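Local coordinates for transcriptional regulator, GntR family (Thermotoga maritima, PDB 3SXM), which probably regulates transcription by binding specific DNA sequences and is represented here by its metal-binding FCD domain in the metal-free state, at residues F27-G32 against I67-N72; R61-F66 against K123-N128. The protein carries 3 engineered substitutions. One frame throughout, in Å; residues are numbered along the deposited sequence. Where two conformers were deposited one is given.

Both contacts draw on helix 51-68 of the FCD domain, interaction 2 using a turn within it and interaction 1 its C-terminal end and the turn that follows. Interaction 2 lies at the heart of the helical bundle, where two buried histidines from helices 51-68 and 115-135 meet in a zinc site that is empty here. Interaction 1, about 14 Å away between centres, lies farther from the centre of the chain but is still largely buried: short helix 27-31 packs there through an isoleucine and the methylene chain of a lysine, its only exposed residue. Neither has a hydrogen bond between its segments, yet the chemistry differs, close aliphatic packing against polar imidazoles. The two meet where Ile30 CD1 approaches Phe66 CA at 3.9 Å.

Interaction 1 (F27-G32 against I67-N72); sequences FDKIAG and IRASGN
Two first torsions direct the side chains of Lys29 and Ile30 onto Ala69, packing short helix 27-31 against the turn that follows helix 51-68. Lys29 holds CG anti to its backbone N (chi1 -179°) and runs out past the backbone of Ala69, whereas Ile30 turns CG1 away from its carbonyl carbon (chi1 -65°), sending that branch toward the alanine methyl. The approach is tight: Ile30 CG1 lies 3.3 Å from Ala69 CB, closer than usual for two carbons, with Ile30 CD1 4.0 Å from the same methyl. Alongside, Lys29 CD comes within 3.2 Å of Ala69 O, and Lys29 CE is 3.3 Å from that oxygen. The turn is held from within: Ser70 OG bonds to Ile67 O at 2.7 Å, almost in line with the carbonyl (173°), and receives Asn72 N at 3.1 Å in an ST turn. Gly71, with positive phi, ends the helical course, and Asn72 caps helix 73-90, its ND2 also bonding Glu13 of the second subunit. With no hydrogen bond between the segments, cohesion rests on apolar packing of Ile30 against Ala69 and on Lys29 methylenes lying close to a carbonyl oxygen, and the small alanine lets Ile30 CA and Ala69 CA approach to 6.0 Å.

Interaction 2 (R61-F66 against K123-N128); sequences RLHKLF and KEHLKN
The imidazoles of His63 and His125 come from opposite directions and lie nearly parallel, their planes at 24°, but slid so far apart that they barely overlap, with centroids 5.3 Å from each other. Contact is through their outer ends: His63 CE1 is 3.8 Å from His125 CD2, and His63 NE2 is equally far from His125 NE2. A second flat group, the Phe66 ring, has Leu62 O over one face, 3.5 Å above the plane. With chi1 at 165°, the His125 ring points away from its amide nitrogen and across to His63. The backbones stay well apart, 10.7 Å between His63 CA and Leu126 CA, an interval the rings largely bridge. Each ring is steadied by a second-shell acid, His63 ND1 by Glu19 and His125 ND1 by Glu102, while His63 NE2 is hydrogen-bonded to His103 NE2. With an alanine at His63, Glu19 and His103 would probably each lose a bonding partner, a gap would open beside His125, and the empty site would be one zinc ligand short. With Asp59 and His103, the two histidines make up the zinc site filled in another structure of this protein: one aspartate and three histidines inside an all-helical bundle, the site characteristic of metal-binding FCD domains.

Interaction 1 (F27-G32 against I67-N72)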
loop_
_atom_site.group_PDB
_atom_site.type_symbol
_atom_site.label_atom_id
_atom_site.label_comp_id
_atom_site.label_asym_id
_atom_site.label_seq_id
_atom_site.Cartn_x
_atom_site.Cartn_y
_atom_site.Cartn_z
ATOM N N PHE A 27 -11.372 -8.743 -2.587
ATOM C CA PHE A 27 -12.573 -8.916 -1.819
ATOM C C PHE A 27 -13.261 -10.262 -2.004
ATOM O O PHE A 27 -13.590 -10.919 -0.999
ATOM C CB PHE A 27 -13.554 -7.777 -2.089
ATOM C CG PHE A 27 -14.797 -7.823 -1.238
ATOM C CD1 PHE A 27 -14.759 -7.377 0.051
ATOM C CD2 PHE A 27 -15.961 -8.350 -1.710
ATOM C CE1 PHE A 27 -15.909 -7.431 0.847
ATOM C CE2 PHE A 27 -17.102 -8.404 -0.919
ATOM C CZ PHE A 27 -17.049 -7.963 0.370
ATOM N N ASP A 28 -13.518 -10.681 -3.238
ATOM C CA ASP A 28 -14.263 -11.917 -3.425
ATOM C C ASP A 28 -13.465 -13.120 -2.980
ATOM O O ASP A 28 -14.053 -14.092 -2.452
ATOM C CB ASP A 28 -14.666 -12.087 -4.911
ATOM C CG ASP A 28 -15.675 -11.054 -5.373
ATOM O OD1 ASP A 28 -16.383 -10.432 -4.574
ATOM O OD2 ASP A 28 -15.845 -10.924 -6.624
ATOM N N LYS A 29 -12.148 -13.120 -3.211
ATOM C CA LYS A 29 -11.305 -14.206 -2.737
ATOM C C LYS A 29 -11.336 -14.317 -1.205
ATOM O O LYS A 29 -11.424 -15.409 -0.641
ATOM C CB LYS A 29 -9.852 -14.034 -3.228
ATOM C CG LYS A 29 -8.945 -15.151 -2.790
ATOM C CD LYS A 29 -7.705 -15.261 -3.649
ATOM C CE LYS A 29 -6.601 -16.073 -2.984
ATOM N NZ LYS A 29 -6.376 -17.422 -3.577
ATOM N N ILE A 30 -11.247 -13.177 -0.557
ATOM C CA ILE A 30 -11.323 -13.137 0.899
ATOM C C ILE A 30 -12.694 -13.645 1.369
ATOM O O ILE A 30 -12.788 -14.534 2.229
ATOM C CB ILE A 30 -10.998 -11.734 1.452
ATOM C CG1 ILE A 30 -9.543 -11.364 1.144
ATOM C CG2 ILE A 30 -11.315 -11.702 2.926
ATOM C CD1 ILE A 30 -9.281 -9.885 1.215
ATOM N N ALA A 31 -13.750 -13.144 0.765
ATOM C CA ALA A 31 -15.113 -13.509 1.149
ATOM C C ALA A 31 -15.388 -14.978 0.996
ATOM O O ALA A 31 -16.189 -15.548 1.754
ATOM C CB ALA A 31 -16.138 -12.740 0.354
ATOM N N GLY A 32 -14.773 -15.602 0.001
ATOM C CA GLY A 32 -15.040 -17.013 -0.236
ATOM C C GLY A 32 -14.077 -17.992 0.442
ATOM O O GLY A 32 -14.219 -19.231 0.255
ATOM N N ILE A 67 -3.996 -9.963 3.411
ATOM C CA ILE A 67 -2.726 -9.797 2.650
ATOM C C ILE A 67 -2.482 -11.037 1.783
ATOM O O ILE A 67 -2.151 -10.933 0.563
ATOM C CB ILE A 67 -1.576 -9.570 3.604
ATOM C CG1 ILE A 67 -1.767 -8.268 4.388
ATOM C CG2 ILE A 67 -0.205 -9.626 2.897
ATOM C CD1 ILE A 67 -1.607 -6.978 3.594
ATOM N N ARG A 68 -2.653 -12.219 2.373
ATOM C CA ARG A 68 -2.374 -13.478 1.702
ATOM C C ARG A 68 -3.259 -13.668 0.465
ATOM O O ARG A 68 -2.801 -14.231 -0.534
ATOM C CB ARG A 68 -2.508 -14.654 2.694
ATOM C CG ARG A 68 -2.426 -16.031 2.091
ATOM C CD ARG A 68 -1.093 -16.385 1.582
ATOM N NE ARG A 68 -0.089 -16.522 2.633
ATOM C CZ ARG A 68 1.155 -16.925 2.414
ATOM N NH1 ARG A 68 1.540 -17.239 1.191
ATOM N NH2 ARG A 68 2.005 -17.027 3.420
ATOM N N ALA A 69 -4.499 -13.182 0.508
ATOM C CA ALA A 69 -5.474 -13.363 -0.555
ATOM C C ALA A 69 -5.012 -12.670 -1.851
ATOM O O ALA A 69 -5.492 -13.015 -2.911
ATOM C CB ALA A 69 -6.875 -12.845 -0.092
ATOM N N SER A 70 -4.102 -11.702 -1.751
ATOM C CA SER A 70 -3.522 -11.058 -2.968
ATOM C C SER A 70 -2.790 -12.060 -3.821
ATOM O O SER A 70 -2.657 -11.879 -5.041
ATOM C CB SER A 70 -2.592 -9.887 -2.608
ATOM O OG SER A 70 -1.421 -10.370 -2.014
ATOM N N GLY A 71 -2.215 -13.079 -3.217
ATOM C CA GLY A 71 -1.312 -13.976 -3.922
ATOM C C GLY A 71 -0.054 -13.313 -4.406
ATOM O O GLY A 71 0.666 -13.957 -5.186
ATOM N N ASN A 72 0.237 -12.120 -3.927
ATOM C CA ASN A 72 1.388 -11.343 -4.333
ATOM C C ASN A 72 2.484 -11.617 -3.308
ATOM O O ASN A 72 2.411 -11.109 -2.190
ATOM C CB ASN A 72 1.029 -9.861 -4.411
ATOM C CG ASN A 72 2.178 -8.988 -4.866
ATOM O OD1 ASN A 72 3.337 -9.213 -4.487
ATOM N ND2 ASN A 72 1.894 -8.023 -5.714
#

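Interaction 2 (R61-F66 against K123-N128)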
loop_
_atom_site.group_PDB
_atom_site.type_symbol
_atom_site.label_atom_id
_atom_site.label_comp_id
_atom_site.label_asym_id
_atom_site.label_seq_id
_atom_site.Cartn_x
_atom_site.Cartn_y
_atom_site.Cartn_z
ATOM N N ARG A 61 -4.456 -13.795 12.388
ATOM C CA ARG A 61 -4.946 -14.563 11.244
ATOM C C ARG A 61 -5.792 -13.737 10.312
ATOM O O ARG A 61 -5.664 -13.867 9.083
ATOM C CB ARG A 61 -5.739 -15.814 11.689
ATOM C CG ARG A 61 -4.919 -16.869 12.250
ATOM C CD ARG A 61 -5.804 -17.977 12.914
ATOM N NE ARG A 61 -6.554 -18.730 11.915
ATOM C CZ ARG A 61 -7.461 -19.645 12.234
ATOM N NH1 ARG A 61 -7.790 -19.843 13.504
ATOM N NH2 ARG A 61 -8.073 -20.322 11.285
ATOM N N LEU A 62 -6.664 -12.890 10.837
ATOM C CA LEU A 62 -7.607 -12.160 9.986
ATOM C C LEU A 62 -6.831 -11.175 9.121
ATOM O O LEU A 62 -7.069 -11.101 7.917
ATOM C CB LEU A 62 -8.650 -11.440 10.860
ATOM C CG LEU A 62 -9.691 -10.668 10.065
ATOM C CD1 LEU A 62 -10.485 -11.555 9.125
ATOM C CD2 LEU A 62 -10.600 -9.941 10.989
ATOM N N HIS A 63 -5.954 -10.394 9.736
ATOM C CA HIS A 63 -5.256 -9.338 8.991
ATOM C C HIS A 63 -4.250 -9.950 8.026
ATOM O O HIS A 63 -4.141 -9.458 6.875
ATOM C CB HIS A 63 -4.653 -8.320 9.940
ATOM C CG HIS A 63 -5.698 -7.560 10.684
ATOM N ND1 HIS A 63 -6.288 -6.403 10.216
ATOM C CD2 HIS A 63 -6.325 -7.847 11.858
ATOM C CE1 HIS A 63 -7.229 -6.013 11.057
ATOM N NE2 HIS A 63 -7.250 -6.876 12.060
ATOM N N LYS A 64 -3.568 -11.012 8.402
ATOM C CA LYS A 64 -2.689 -11.741 7.451
ATOM C C LYS A 64 -3.487 -12.367 6.322
ATOM O O LYS A 64 -2.922 -12.461 5.219
ATOM C CB LYS A 64 -1.824 -12.775 8.147
ATOM C CG LYS A 64 -0.714 -12.109 8.905
ATOM C CD LYS A 64 0.214 -13.091 9.543
ATOM C CE LYS A 64 1.526 -12.414 9.964
ATOM N NZ LYS A 64 2.377 -13.403 10.678
ATOM N N LEU A 65 -4.742 -12.788 6.540
ATOM C CA LEU A 65 -5.562 -13.391 5.471
ATOM C C LEU A 65 -5.791 -12.364 4.387
ATOM O O LEU A 65 -5.735 -12.690 3.168
ATOM C CB LEU A 65 -6.948 -13.870 6.027
ATOM C CG LEU A 65 -8.007 -14.229 4.968
ATOM C CD1 LEU A 65 -7.594 -15.349 4.149
ATOM C CD2 LEU A 65 -9.324 -14.504 5.652
ATOM N N PHE A 66 -6.043 -11.130 4.754
ATOM C CA PHE A 66 -6.370 -10.087 3.745
ATOM C C PHE A 66 -5.164 -9.991 2.813
ATOM O O PHE A 66 -5.298 -9.933 1.585
ATOM C CB PHE A 66 -6.636 -8.738 4.391
ATOM C CG PHE A 66 -7.858 -8.697 5.303
ATOM C CD1 PHE A 66 -8.900 -9.587 5.179
ATOM C CD2 PHE A 66 -7.909 -7.758 6.319
ATOM C CE1 PHE A 66 -10.017 -9.545 6.044
ATOM C CE2 PHE A 66 -9.038 -7.719 7.157
ATOM C CZ PHE A 66 -10.045 -8.593 6.991
ATOM N N LYS A 123 -10.879 0.340 8.126
ATOM C CA LYS A 123 -10.258 1.657 8.353
ATOM C C LYS A 123 -10.639 2.131 9.753
ATOM O O LYS A 123 -9.786 2.603 10.483
ATOM C CB LYS A 123 -10.705 2.688 7.326
ATOM C CG LYS A 123 -10.116 2.449 5.939
ATOM C CD LYS A 123 -10.669 3.482 4.967
ATOM C CE LYS A 123 -10.086 3.277 3.601
ATOM N NZ LYS A 123 -10.693 4.149 2.536
ATOM N N GLU A 124 -11.900 2.004 10.113
ATOM C CA GLU A 124 -12.354 2.426 11.449
ATOM C C GLU A 124 -11.624 1.665 12.529
ATOM O O GLU A 124 -11.201 2.251 13.536
ATOM C CB GLU A 124 -13.869 2.208 11.598
ATOM C CG GLU A 124 -14.704 3.109 10.723
ATOM C CD GLU A 124 -16.173 2.641 10.653
ATOM O OE1 GLU A 124 -16.546 1.713 11.434
ATOM O OE2 GLU A 124 -16.938 3.216 9.823
ATOM N N HIS A 125 -11.481 0.345 12.354
ATOM C CA HIS A 125 -10.795 -0.471 13.320
ATOM C C HIS A 125 -9.369 0.012 13.534
ATOM O O HIS A 125 -8.897 0.188 14.677
ATOM C CB HIS A 125 -10.797 -1.932 12.868
ATOM C CG HIS A 125 -9.823 -2.787 13.591
ATOM N ND1 HIS A 125 -10.025 -3.169 14.906
ATOM C CD2 HIS A 125 -8.606 -3.256 13.243
ATOM C CE1 HIS A 125 -8.993 -3.876 15.312
ATOM N NE2 HIS A 125 -8.111 -3.938 14.331
ATOM N N LEU A 126 -8.647 0.230 12.442
ATOM C CA LEU A 126 -7.258 0.595 12.562
ATOM C C LEU A 126 -7.110 2.000 13.122
ATOM O O LEU A 126 -6.207 2.214 13.955
ATOM C CB LEU A 126 -6.581 0.431 11.168
ATOM C CG LEU A 126 -6.441 -1.031 10.693
ATOM C CD1 LEU A 126 -5.983 -1.091 9.243
ATOM C CD2 LEU A 126 -5.461 -1.831 11.597
ATOM N N LYS A 127 -7.960 2.940 12.729
ATOM C CA LYS A 127 -7.906 4.300 13.268
ATOM C C LYS A 127 -8.295 4.310 14.742
ATOM O O LYS A 127 -7.759 5.099 15.511
ATOM C CB LYS A 127 -8.701 5.303 12.464
ATOM C CG LYS A 127 -8.155 5.405 11.048
ATOM C CD LYS A 127 -8.263 6.756 10.427
ATOM C CE LYS A 127 -7.925 6.677 8.947
ATOM N NZ LYS A 127 -7.633 7.983 8.273
ATOM N N ASN A 128 -9.203 3.424 15.123
ATOM C CA ASN A 128 -9.654 3.347 16.532
ATOM C C ASN A 128 -8.550 2.785 17.388
ATOM O O ASN A 128 -8.296 3.332 18.487
ATOM C CB ASN A 128 -10.897 2.447 16.657
ATOM C CG ASN A 128 -12.196 3.123 16.197
ATOM O OD1 ASN A 128 -12.261 4.326 15.977
ATOM N ND2 ASN A 128 -13.251 2.330 16.100
#